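DNA-entry nuclease (Competence-specific nuclease) (Streptococcus agalactiae ILRI112, PDB 4QGO) is a virulence-factor nuclease of the beta-beta-alpha (His-Me finger) class that probably cleaves DNA with the help of a divalent metal ion. Local coordinates at residues V47-V53 and A68-I74; I74-R80 and Y116-F122; Y104-K110 and A140-Q144; R173-L177 and F187-L191. The protein carries 1 engineered substitution. All blocks are in the same frame, centred on the assembly; numbering follows the deposited sequence. Where two conformers were deposited one is given.

Interaction 1: residues V47-V53 and A68-I74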
# COMPACT_ATOMS: atom_id res chain seq x y z
N VAL A 47 10.61 -2.89 -20.34
CA VAL A 47 10.08 -1.88 -21.25
C VAL A 47 11.05 -0.70 -21.29
O VAL A 47 11.52 -0.23 -20.25
CB VAL A 47 8.67 -1.41 -20.83
CG1 VAL A 47 7.66 -2.53 -21.00
CG2 VAL A 47 8.66 -0.94 -19.40
N ASN A 48 11.36 -0.23 -22.49
CA ASN A 48 12.28 0.90 -22.61
C ASN A 48 11.53 2.22 -22.49
O ASN A 48 11.36 2.97 -23.46
CB ASN A 48 13.05 0.83 -23.93
CG ASN A 48 14.17 1.84 -23.99
OD1 ASN A 48 14.81 2.12 -22.97
ND2 ASN A 48 14.41 2.41 -25.17
N VAL A 49 11.05 2.49 -21.28
CA VAL A 49 10.32 3.72 -21.01
C VAL A 49 10.95 4.50 -19.88
O VAL A 49 11.58 3.94 -18.97
CB VAL A 49 8.83 3.46 -20.68
CG1 VAL A 49 8.13 2.77 -21.86
CG2 VAL A 49 8.71 2.63 -19.42
N LYS A 50 10.77 5.81 -19.93
CA LYS A 50 11.27 6.73 -18.92
C LYS A 50 10.60 6.43 -17.58
O LYS A 50 9.42 6.09 -17.53
CB LYS A 50 10.95 8.16 -19.35
CG LYS A 50 11.46 9.21 -18.45
CD LYS A 50 11.35 10.56 -19.13
CE LYS A 50 9.96 10.81 -19.70
NZ LYS A 50 9.00 11.33 -18.68
N ALA A 51 11.37 6.53 -16.49
CA ALA A 51 10.82 6.37 -15.15
C ALA A 51 9.65 7.33 -14.95
O ALA A 51 9.66 8.47 -15.46
CB ALA A 51 11.89 6.62 -14.11
N TYR A 52 8.63 6.88 -14.22
CA TYR A 52 7.43 7.69 -14.02
C TYR A 52 6.64 7.22 -12.80
O TYR A 52 6.85 6.11 -12.31
CB TYR A 52 6.50 7.59 -15.25
CG TYR A 52 5.85 6.22 -15.42
CD1 TYR A 52 6.47 5.21 -16.14
CD2 TYR A 52 4.61 5.94 -14.84
CE1 TYR A 52 5.89 3.95 -16.29
CE2 TYR A 52 4.02 4.67 -14.98
CZ TYR A 52 4.67 3.68 -15.71
OH TYR A 52 4.09 2.42 -15.85
N VAL A 53 5.74 8.07 -12.33
CA VAL A 53 4.66 7.69 -11.43
C VAL A 53 3.36 8.21 -12.00
O VAL A 53 3.31 9.31 -12.55
CB VAL A 53 4.84 8.29 -10.04
CG1 VAL A 53 3.73 7.81 -9.07
CG2 VAL A 53 6.14 7.90 -9.53
N ALA A 68 4.09 2.79 -11.45
CA ALA A 68 5.39 3.44 -11.59
C ALA A 68 6.38 2.55 -12.30
O ALA A 68 6.25 1.32 -12.29
CB ALA A 68 5.94 3.83 -10.23
N MET A 69 7.35 3.19 -12.95
CA MET A 69 8.60 2.54 -13.32
C MET A 69 9.66 3.29 -12.57
O MET A 69 9.83 4.49 -12.75
CB MET A 69 8.86 2.61 -14.82
CG MET A 69 10.26 2.13 -15.21
SD MET A 69 10.52 0.37 -14.89
CE MET A 69 9.41 -0.36 -16.05
N LEU A 70 10.34 2.57 -11.69
CA LEU A 70 11.26 3.16 -10.74
C LEU A 70 12.70 2.88 -11.11
O LEU A 70 13.05 1.76 -11.49
CB LEU A 70 11.00 2.62 -9.33
CG LEU A 70 9.59 2.79 -8.75
CD1 LEU A 70 9.45 2.04 -7.43
CD2 LEU A 70 9.24 4.26 -8.57
N ASP A 71 13.54 3.90 -11.00
CA ASP A 71 14.98 3.73 -11.13
C ASP A 71 15.66 4.90 -10.42
O ASP A 71 15.00 5.76 -9.81
CB ASP A 71 15.42 3.57 -12.60
CG ASP A 71 15.15 4.80 -13.45
OD1 ASP A 71 15.19 5.94 -12.94
OD2 ASP A 71 14.91 4.63 -14.67
N ARG A 72 16.99 4.94 -10.49
CA ARG A 72 17.73 5.95 -9.74
C ARG A 72 17.49 7.38 -10.19
O ARG A 72 17.84 8.31 -9.47
CB ARG A 72 19.22 5.63 -9.74
CG ARG A 72 19.58 4.53 -8.77
CD ARG A 72 21.07 4.41 -8.57
NE ARG A 72 21.51 5.04 -7.34
CZ ARG A 72 22.55 4.62 -6.62
NH1 ARG A 72 23.25 3.56 -7.02
NH2 ARG A 72 22.88 5.25 -5.50
N THR A 73 16.91 7.57 -11.38
CA THR A 73 16.63 8.93 -11.85
C THR A 73 15.50 9.63 -11.11
O THR A 73 15.40 10.85 -11.16
CB THR A 73 16.36 9.01 -13.38
OG1 THR A 73 15.08 8.43 -13.68
CG2 THR A 73 17.46 8.30 -14.17
N ILE A 74 14.63 8.87 -10.44
CA ILE A 74 13.54 9.49 -9.68
C ILE A 74 13.56 9.16 -8.19
O ILE A 74 12.74 9.67 -7.43
CB ILE A 74 12.14 9.20 -10.29
CG1 ILE A 74 11.80 7.70 -10.24
CG2 ILE A 74 12.07 9.71 -11.72
CD1 ILE A 74 10.35 7.41 -10.62
O HOH W 1 14.19 6.91 -16.83

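Interaction 2: residues I74-R80 and Y116-F122. With SO4 (sulfate ion), chain E.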
# COMPACT_ATOMS: atom_id res chain seq x y z
N ILE A 74 14.63 8.87 -10.44
CA ILE A 74 13.54 9.49 -9.68
C ILE A 74 13.56 9.16 -8.19
O ILE A 74 12.74 9.67 -7.43
CB ILE A 74 12.14 9.20 -10.29
CG1 ILE A 74 11.80 7.70 -10.24
CG2 ILE A 74 12.07 9.71 -11.72
CD1 ILE A 74 10.35 7.41 -10.62
N ARG A 75 14.52 8.33 -7.79
CA ARG A 75 14.78 8.03 -6.40
C ARG A 75 15.11 9.30 -5.63
O ARG A 75 15.87 10.15 -6.11
CB ARG A 75 15.95 7.04 -6.33
CG ARG A 75 16.38 6.63 -4.94
CD ARG A 75 15.51 5.55 -4.32
NE ARG A 75 16.20 5.01 -3.15
CZ ARG A 75 16.16 5.53 -1.93
NH1 ARG A 75 15.40 6.59 -1.66
NH2 ARG A 75 16.88 4.97 -0.96
N GLN A 76 14.53 9.43 -4.44
CA GLN A 76 14.74 10.61 -3.61
C GLN A 76 15.38 10.23 -2.28
O GLN A 76 14.72 9.64 -1.41
CB GLN A 76 13.41 11.34 -3.40
CG GLN A 76 13.44 12.51 -2.43
CD GLN A 76 14.34 13.65 -2.88
OE1 GLN A 76 15.56 13.54 -2.87
NE2 GLN A 76 13.72 14.77 -3.25
N TYR A 77 16.66 10.57 -2.13
CA TYR A 77 17.41 10.25 -0.92
C TYR A 77 17.28 11.35 0.12
O TYR A 77 17.50 11.11 1.31
CB TYR A 77 18.89 10.03 -1.26
CG TYR A 77 19.15 8.84 -2.15
CD1 TYR A 77 19.02 7.55 -1.66
CD2 TYR A 77 19.52 9.01 -3.47
CE1 TYR A 77 19.26 6.45 -2.48
CE2 TYR A 77 19.76 7.93 -4.29
CZ TYR A 77 19.63 6.65 -3.79
OH TYR A 77 19.86 5.57 -4.61
N GLN A 78 16.89 12.54 -0.33
CA GLN A 78 16.88 13.70 0.56
C GLN A 78 15.55 13.84 1.27
O GLN A 78 14.56 13.21 0.90
CB GLN A 78 17.17 14.98 -0.22
CG GLN A 78 18.42 14.93 -1.06
CD GLN A 78 18.87 16.30 -1.49
OE1 GLN A 78 18.60 16.74 -2.61
NE2 GLN A 78 19.56 17.01 -0.60
N ASN A 79 15.54 14.66 2.31
CA ASN A 79 14.30 15.04 2.94
C ASN A 79 13.59 16.11 2.13
O ASN A 79 14.23 16.81 1.34
CB ASN A 79 14.58 15.57 4.34
CG ASN A 79 15.02 14.48 5.29
OD1 ASN A 79 14.67 13.31 5.12
ND2 ASN A 79 15.81 14.86 6.29
N ARG A 80 12.28 16.22 2.32
CA ARG A 80 11.53 17.34 1.75
C ARG A 80 12.13 18.66 2.22
O ARG A 80 12.52 18.78 3.38
CB ARG A 80 10.06 17.27 2.16
CG ARG A 80 9.29 16.12 1.52
CD ARG A 80 7.79 16.31 1.68
NE ARG A 80 7.02 15.20 1.13
CZ ARG A 80 6.78 14.06 1.79
NH1 ARG A 80 7.27 13.89 3.01
NH2 ARG A 80 6.06 13.10 1.22
N TYR A 116 7.49 8.50 -1.00
CA TYR A 116 8.31 9.66 -1.29
C TYR A 116 9.72 9.26 -1.69
O TYR A 116 10.27 9.77 -2.66
CB TYR A 116 8.35 10.60 -0.07
CG TYR A 116 9.18 11.84 -0.30
CD1 TYR A 116 8.70 12.89 -1.07
CD2 TYR A 116 10.46 11.96 0.23
CE1 TYR A 116 9.45 14.02 -1.30
CE2 TYR A 116 11.22 13.09 0.02
CZ TYR A 116 10.71 14.11 -0.75
OH TYR A 116 11.45 15.25 -0.99
N ALA A 117 10.32 8.35 -0.93
CA ALA A 117 11.70 7.96 -1.21
C ALA A 117 11.85 7.30 -2.58
O ALA A 117 12.91 7.34 -3.19
CB ALA A 117 12.23 7.04 -0.12
N LEU A 118 10.78 6.68 -3.07
CA LEU A 118 10.86 5.94 -4.33
C LEU A 118 10.71 6.83 -5.56
O LEU A 118 11.32 6.56 -6.59
CB LEU A 118 9.84 4.80 -4.37
CG LEU A 118 10.00 3.75 -3.28
CD1 LEU A 118 8.88 2.72 -3.37
CD2 LEU A 118 11.36 3.07 -3.38
N ALA A 119 9.91 7.89 -5.45
CA ALA A 119 9.56 8.64 -6.65
C ALA A 119 9.57 10.15 -6.45
O ALA A 119 9.13 10.90 -7.34
CB ALA A 119 8.23 8.19 -7.12
N GLY A 120 10.08 10.59 -5.31
CA GLY A 120 10.07 12.00 -4.96
C GLY A 120 10.86 12.92 -5.88
O GLY A 120 10.72 14.14 -5.81
N ASN A 121 11.70 12.35 -6.74
CA ASN A 121 12.47 13.16 -7.69
C ASN A 121 11.87 13.15 -9.10
O ASN A 121 12.50 13.63 -10.05
CB ASN A 121 13.93 12.71 -7.71
CG ASN A 121 14.88 13.81 -8.15
OD1 ASN A 121 14.63 14.99 -7.90
ND2 ASN A 121 15.97 13.42 -8.82
N PHE A 122 10.66 12.63 -9.24
CA PHE A 122 9.98 12.58 -10.54
C PHE A 122 9.43 13.97 -10.83
O PHE A 122 8.62 14.49 -10.07
CB PHE A 122 8.86 11.54 -10.54
CG PHE A 122 8.07 11.48 -11.84
CD1 PHE A 122 8.72 11.41 -13.06
CD2 PHE A 122 6.68 11.49 -11.82
CE1 PHE A 122 8.00 11.36 -14.24
CE2 PHE A 122 5.96 11.44 -13.01
CZ PHE A 122 6.61 11.37 -14.22
S SO4 E . 10.31 18.67 -1.96
O1 SO4 E . 9.43 18.84 -0.81
O2 SO4 E . 10.22 17.28 -2.44
O3 SO4 E . 9.89 19.57 -3.03
O4 SO4 E . 11.68 18.97 -1.57
O HOH W 2 17.06 10.79 -8.44

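Interaction 3: residues Y104-K110 and A140-Q144. With SO4 (sulfate ion), chain D.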
# COMPACT_ATOMS: atom_id res chain seq x y z
N TYR A 104 1.96 1.66 19.19
CA TYR A 104 1.96 2.72 18.18
C TYR A 104 1.48 4.05 18.74
O TYR A 104 1.86 5.12 18.24
CB TYR A 104 1.12 2.33 16.96
CG TYR A 104 1.66 1.12 16.23
CD1 TYR A 104 2.76 1.23 15.38
CD2 TYR A 104 1.07 -0.13 16.40
CE1 TYR A 104 3.25 0.13 14.72
CE2 TYR A 104 1.57 -1.24 15.75
CZ TYR A 104 2.65 -1.11 14.91
OH TYR A 104 3.14 -2.22 14.26
N GLY A 105 0.61 3.99 19.74
CA GLY A 105 0.12 5.20 20.38
C GLY A 105 -1.05 5.85 19.66
O GLY A 105 -1.93 6.43 20.29
N HIS A 106 -1.05 5.77 18.33
CA HIS A 106 -2.14 6.32 17.53
C HIS A 106 -2.58 5.27 16.53
O HIS A 106 -1.85 4.31 16.26
CB HIS A 106 -1.70 7.58 16.80
CG HIS A 106 -0.57 7.36 15.86
ND1 HIS A 106 0.75 7.40 16.25
CD2 HIS A 106 -0.56 7.06 14.53
CE1 HIS A 106 1.53 7.15 15.21
NE2 HIS A 106 0.76 6.94 14.16
N ALA A 107 -3.78 5.44 15.97
CA ALA A 107 -4.40 4.40 15.16
C ALA A 107 -4.01 4.45 13.68
O ALA A 107 -3.75 3.40 13.08
CB ALA A 107 -5.90 4.45 15.28
N VAL A 108 -3.95 5.65 13.11
CA VAL A 108 -3.79 5.78 11.66
C VAL A 108 -2.70 6.77 11.24
O VAL A 108 -2.38 7.70 11.98
CB VAL A 108 -5.11 6.16 10.95
CG1 VAL A 108 -6.12 5.03 11.07
CG2 VAL A 108 -5.68 7.48 11.51
N ASP A 109 -2.15 6.52 10.05
CA ASP A 109 -1.13 7.36 9.42
C ASP A 109 -1.63 7.74 8.04
O ASP A 109 -2.44 7.04 7.44
CB ASP A 109 0.16 6.56 9.20
CG ASP A 109 0.88 6.22 10.49
OD1 ASP A 109 0.66 6.88 11.52
OD2 ASP A 109 1.72 5.29 10.45
N LYS A 110 -1.15 8.88 7.55
CA LYS A 110 -1.31 9.21 6.15
C LYS A 110 -0.50 8.18 5.39
O LYS A 110 0.73 8.15 5.47
CB LYS A 110 -0.81 10.62 5.87
CG LYS A 110 -1.70 11.70 6.47
CD LYS A 110 -1.05 13.08 6.40
CE LYS A 110 -1.84 14.10 7.21
NZ LYS A 110 -1.03 15.31 7.54
N ALA A 140 -1.54 2.42 11.49
CA ALA A 140 -0.15 2.63 11.84
C ALA A 140 0.65 1.34 11.65
O ALA A 140 1.76 1.38 11.13
CB ALA A 140 -0.03 3.12 13.28
N HIS A 141 0.08 0.21 12.07
CA HIS A 141 0.77 -1.06 11.91
C HIS A 141 1.07 -1.38 10.45
O HIS A 141 2.20 -1.74 10.10
CB HIS A 141 -0.04 -2.21 12.48
CG HIS A 141 0.52 -3.54 12.09
ND1 HIS A 141 1.67 -4.06 12.65
CD2 HIS A 141 0.12 -4.43 11.15
CE1 HIS A 141 1.93 -5.23 12.10
NE2 HIS A 141 1.00 -5.48 11.19
N SER A 142 0.05 -1.28 9.60
CA SER A 142 0.25 -1.70 8.22
C SER A 142 1.09 -0.71 7.41
O SER A 142 1.75 -1.09 6.45
CB SER A 142 -1.08 -2.05 7.54
OG SER A 142 -1.85 -0.89 7.23
N ASN A 143 1.09 0.56 7.81
CA ASN A 143 1.98 1.54 7.23
C ASN A 143 3.44 1.33 7.64
O ASN A 143 4.33 1.27 6.80
CB ASN A 143 1.53 2.95 7.62
CG ASN A 143 2.40 4.03 7.02
OD1 ASN A 143 2.28 4.33 5.83
ND2 ASN A 143 3.24 4.65 7.83
N GLN A 144 3.66 1.15 8.94
CA GLN A 144 5.00 1.29 9.52
C GLN A 144 5.84 0.03 9.59
O GLN A 144 7.07 0.10 9.60
CB GLN A 144 4.89 1.87 10.93
CG GLN A 144 4.36 3.28 10.94
CD GLN A 144 4.14 3.82 12.35
OE1 GLN A 144 4.84 3.44 13.29
NE2 GLN A 144 3.16 4.71 12.48
S SO4 D . 6.57 -2.14 14.45
O1 SO4 D . 5.60 -1.94 13.38
O2 SO4 D . 7.89 -2.41 13.89
O3 SO4 D . 6.63 -0.94 15.28
O4 SO4 D . 6.14 -3.26 15.29
O HOH W 3 3.73 4.92 15.98
O HOH W 4 3.08 6.53 3.99

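Interaction 4: residues R173-L177 and F187-L191. With SO4 (sulfate ion), chain C.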
# COMPACT_ATOMS: atom_id res chain seq x y z
N ARG A 173 3.25 -1.44 -8.92
CA ARG A 173 1.83 -1.13 -8.99
C ARG A 173 1.22 -1.27 -7.60
O ARG A 173 1.36 -2.31 -6.97
CB ARG A 173 1.11 -2.03 -10.00
CG ARG A 173 -0.39 -1.73 -10.19
CD ARG A 173 -0.94 -2.39 -11.46
NE ARG A 173 -0.77 -3.85 -11.47
CZ ARG A 173 -0.60 -4.59 -12.57
NH1 ARG A 173 -0.58 -4.03 -13.78
NH2 ARG A 173 -0.45 -5.91 -12.46
N VAL A 174 0.56 -0.21 -7.14
CA VAL A 174 -0.04 -0.19 -5.81
C VAL A 174 -1.52 0.16 -5.94
O VAL A 174 -1.88 1.19 -6.51
CB VAL A 174 0.65 0.84 -4.91
CG1 VAL A 174 -0.05 0.90 -3.56
CG2 VAL A 174 2.14 0.49 -4.73
N THR A 175 -2.38 -0.72 -5.44
CA THR A 175 -3.81 -0.56 -5.62
C THR A 175 -4.52 -0.71 -4.29
O THR A 175 -4.52 -1.78 -3.70
CB THR A 175 -4.37 -1.62 -6.58
OG1 THR A 175 -3.59 -1.65 -7.79
CG2 THR A 175 -5.83 -1.33 -6.93
N PRO A 176 -5.13 0.38 -3.80
CA PRO A 176 -6.01 0.24 -2.63
C PRO A 176 -7.18 -0.67 -2.97
O PRO A 176 -7.81 -0.49 -4.03
CB PRO A 176 -6.50 1.67 -2.37
CG PRO A 176 -5.51 2.57 -3.11
CD PRO A 176 -5.09 1.76 -4.31
N LEU A 177 -7.46 -1.64 -2.10
CA LEU A 177 -8.59 -2.55 -2.31
C LEU A 177 -9.77 -2.12 -1.43
O LEU A 177 -9.62 -2.00 -0.21
CB LEU A 177 -8.19 -4.00 -2.00
CG LEU A 177 -6.98 -4.54 -2.76
CD1 LEU A 177 -6.76 -6.01 -2.40
CD2 LEU A 177 -7.15 -4.36 -4.26
N PHE A 187 -9.64 -1.75 2.57
CA PHE A 187 -9.41 -2.78 3.58
C PHE A 187 -8.04 -3.43 3.44
O PHE A 187 -7.61 -4.17 4.33
CB PHE A 187 -10.52 -3.85 3.57
CG PHE A 187 -10.49 -4.75 2.35
CD1 PHE A 187 -9.75 -5.93 2.35
CD2 PHE A 187 -11.20 -4.41 1.20
CE1 PHE A 187 -9.70 -6.75 1.22
CE2 PHE A 187 -11.17 -5.22 0.08
CZ PHE A 187 -10.43 -6.40 0.09
N ALA A 188 -7.35 -3.17 2.33
CA ALA A 188 -6.01 -3.70 2.12
C ALA A 188 -5.31 -2.89 1.07
O ALA A 188 -5.94 -2.16 0.30
CB ALA A 188 -6.08 -5.16 1.68
N MET A 189 -3.98 -3.00 1.04
CA MET A 189 -3.19 -2.38 -0.00
C MET A 189 -2.51 -3.46 -0.85
O MET A 189 -1.74 -4.26 -0.34
CB MET A 189 -2.14 -1.42 0.60
CG MET A 189 -2.75 -0.25 1.36
SD MET A 189 -3.51 0.98 0.28
CE MET A 189 -2.05 1.88 -0.25
N HIS A 190 -2.82 -3.48 -2.14
CA HIS A 190 -2.25 -4.46 -3.05
C HIS A 190 -0.93 -3.92 -3.61
O HIS A 190 -0.93 -2.89 -4.28
CB HIS A 190 -3.25 -4.73 -4.18
CG HIS A 190 -2.87 -5.83 -5.12
ND1 HIS A 190 -3.58 -6.08 -6.28
CD2 HIS A 190 -1.89 -6.76 -5.07
CE1 HIS A 190 -3.03 -7.10 -6.91
NE2 HIS A 190 -2.01 -7.54 -6.20
N LEU A 191 0.19 -4.60 -3.33
CA LEU A 191 1.49 -4.17 -3.84
C LEU A 191 2.06 -5.22 -4.79
O LEU A 191 2.11 -6.39 -4.43
CB LEU A 191 2.51 -3.97 -2.71
CG LEU A 191 2.03 -3.35 -1.39
CD1 LEU A 191 3.18 -3.33 -0.40
CD2 LEU A 191 1.51 -1.95 -1.63
S SO4 C . -1.91 -1.15 -15.50
O1 SO4 C . -2.72 -0.67 -14.38
O2 SO4 C . -1.81 -0.11 -16.51
O3 SO4 C . -2.52 -2.33 -16.11
O4 SO4 C . -0.57 -1.48 -15.04
O HOH W 5 -1.58 -3.47 -7.21

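Interaction 1: residues V47-V53 and A68-I74
The ring of Tyr52 lies back across the neighbouring strand, one face turned to the backbone between Ala68 and Met69. Met69 N sits 3.7 Å above the ring plane of Tyr52, over its centre, while Ala68 CA makes a CH-pi contact with the same ring. This fold-back follows from chi1 of 70°, which sets CG of Tyr52 between its own backbone N and carbonyl carbon. The rim then meets the side chain of Met69 at an oblique angle, with Tyr52 CE1 3.6 Å from Met69 CB. Met69 bends at chi2 and at chi3, and its methyl ends up tight against Val47, CE to CG2 only 3.5 Å.

Beneath the ring the two backbones pair as antiparallel strands. Tyr52 N donates to Met69 O at 3.1 Å, and Met69 N returns the bond to Tyr52 O. On the other face of the sheet, Val53 CG2 touches Ala68 CB at 4.1 Å. Ala51, just ahead of the strand, puts its CB against Ile74 CD1 and the carboxylate of Asp71. That carboxylate closes an Asx turn, OD1 taking both Thr73 N and, at 2.6 Å, Thr73 OG1.

A water links Ala51 N to Asp71 OD2, which also forms a salt bridge with Arg169. Between these segments two backbone bonds join the hairpin of strands 52-54 and 66-70, while the Asp71 carboxylate ties the turn to Thr73, Arg169 and, through water, Ala51.

Interaction 2: residues I74-R80 and Y116-F122
Ala117 O is gripped by two donors that reach it from opposite faces of its carbonyl plane. Gln76 N lies 2.9 Å from Ala117 O, almost straight at 171°; Arg75 NH1 comes from the other face, 3.0 Å from the same oxygen. A bend at chi2 (80°) curls the Arg75 chain back for that second bond, and its NE forms a salt bridge to Asp165 on helix 153-165. One residue before Arg75, Ile74 O accepts from Asn121 N at 3.0 Å.

These bonds pin 74-80, in the irregular loop after strand 66-70 of the large sheet, against the short helix that starts at Tyr116, after strand 108-112, and the type I turn from Ala119 to Phe122. The turn brings Gly120 CA within 3.7 Å of Gln76 CB. Ile74 and Phe122 point the same way, CG2 against CB.

At the other end the Tyr116 ring (chi1 180°, CG anti to its backbone N) is flanked by two long side chains. Arg80 slides past over one face in the opposite direction, its CG 3.3 Å from Tyr116 CZ and its CZ 4.1 Å from the ring centroid in a cation-pi contact; NH2 of Arg80 bonds onward to Ala127 O. Gln76 crosses obliquely, CG 3.4 Å from Tyr116 CE2. Tyr116 OH donates to a sulfate oxygen, O2, at 2.8 Å, and Arg81 N binds the same ion.

Interaction 3: residues Y104-K110 and A140-Q144
Tyr104 and His141 meet through the phenol oxygen: ND1 of His141 donates to Tyr104 OH at 2.9 Å, with the oxygen close to the imidazole plane. The two rings stand rim to rim, their planes 74° apart. CG of His141 lies anti to its backbone N (chi1 169°), which carries the imidazole outward from the helix to the phenol. The same Tyr104 OH gives its own proton to O1 of a sulfate at 2.6 Å, so it acts as acceptor and donor at once; His103 also binds that ion. One face of the Tyr104 ring lies over the backbone where Ala140 joins His141, and Tyr104 CB rests 3.9 Å from Ala140 CB.

Strands 108-112 and 135-139 pair antiparallel here and, with helix 153-165 further on, probably make up the beta-beta-alpha metal finger of the family; the short helix 140-144 follows the second strand. Its first residue is tied to the opposite segment by Ala140 N to Ala107 O at 2.9 Å.

Asp109 divides its carboxylate. Asp109 OD1 takes His106 NE2 at 2.6 Å on the syn lone pair. Asp109 OD2 takes Gln144 NE2, also syn and at 2.6 Å; the extended Gln144 chain brings the amide to OD2, nearly straight and almost coplanar with the carboxylate. Asn143 ND2 adds a weak bond to OD2 from an amide turned steeply across the carboxylate. Past these groups, a water donates to both Tyr104 O and Gln144 OE1.

Interaction 4: residues R173-L177 and F187-L191
Leu177 reaches over the neighbouring strand and touches three residues of 187-191 in turn. CB, nearest the backbone, is 3.8 Å from Phe187 CE2 and sits off-centre over that ring in a CH-pi contact. CG, turned anti to the carbonyl carbon (chi1 -55°), comes to 4.0 Å from His190 CB. There the chain forks: CD1 lies near both Ala188 CB and His190 CB, 4.1 Å from the latter, and CD2 lies 3.9 Å from His190 CB. Leu18 and Ile22 of helix 12-22 cover this leucine from outside the pair, and Phe14 of that helix meets the Phe187 ring edge-to-face.

Strands 170-177 and 188-195 form an antiparallel hairpin in the middle of the seven-stranded sheet. Thr175 and His190 exchange backbone bonds, and Leu177 N donates to Ala188 O at 172°. The regular pattern then breaks, since Phe187 N also turns to Leu177, bonding to its O at 2.8 Å nearly end-on to the carbonyl. With Phe187 and Ala188 both facing one residue, this is a classic beta bulge.

The opposite face carries Val174, Pro176, Met189 and Leu191. Val174 and Leu191 lie side by side, CG1 to CD2 3.8 Å, while Met189, doubly bent, in one of its two conformers tucks its sulfur against Pro176 and its methyl toward Val174 CG1. Back on the leucine face, His190 sends its ring away from the pair to bond Asn203 through NE2. At the start of 173-177, Arg173 NH1 donates to O4 of a sulfate at 2.8 Å, its NH2 in a salt bridge with Glu192.

Overall arrangement
Interactions 1 and 2 are directly joined: they share Ile74, their centres are 12 Å apart, and Val53 of the edge strand touches Ala119 of the short helix. Interaction 4 belongs to the same large sheet as interaction 1, because strand 66-70 lies between 52-54 and 170-177; their nearest atoms are about 5 Å apart. Interaction 3 stands on the other side of the chain's centre from interaction 1, about 29 Å between centres, in the part that probably holds the metal-dependent active site. It is about 16 Å from interaction 4, centre to centre. Strand 108-112 runs on toward helix 116-119, linking interaction 3 along the chain to interaction 2. Separate sulfates bind at interactions 2, 3 and 4.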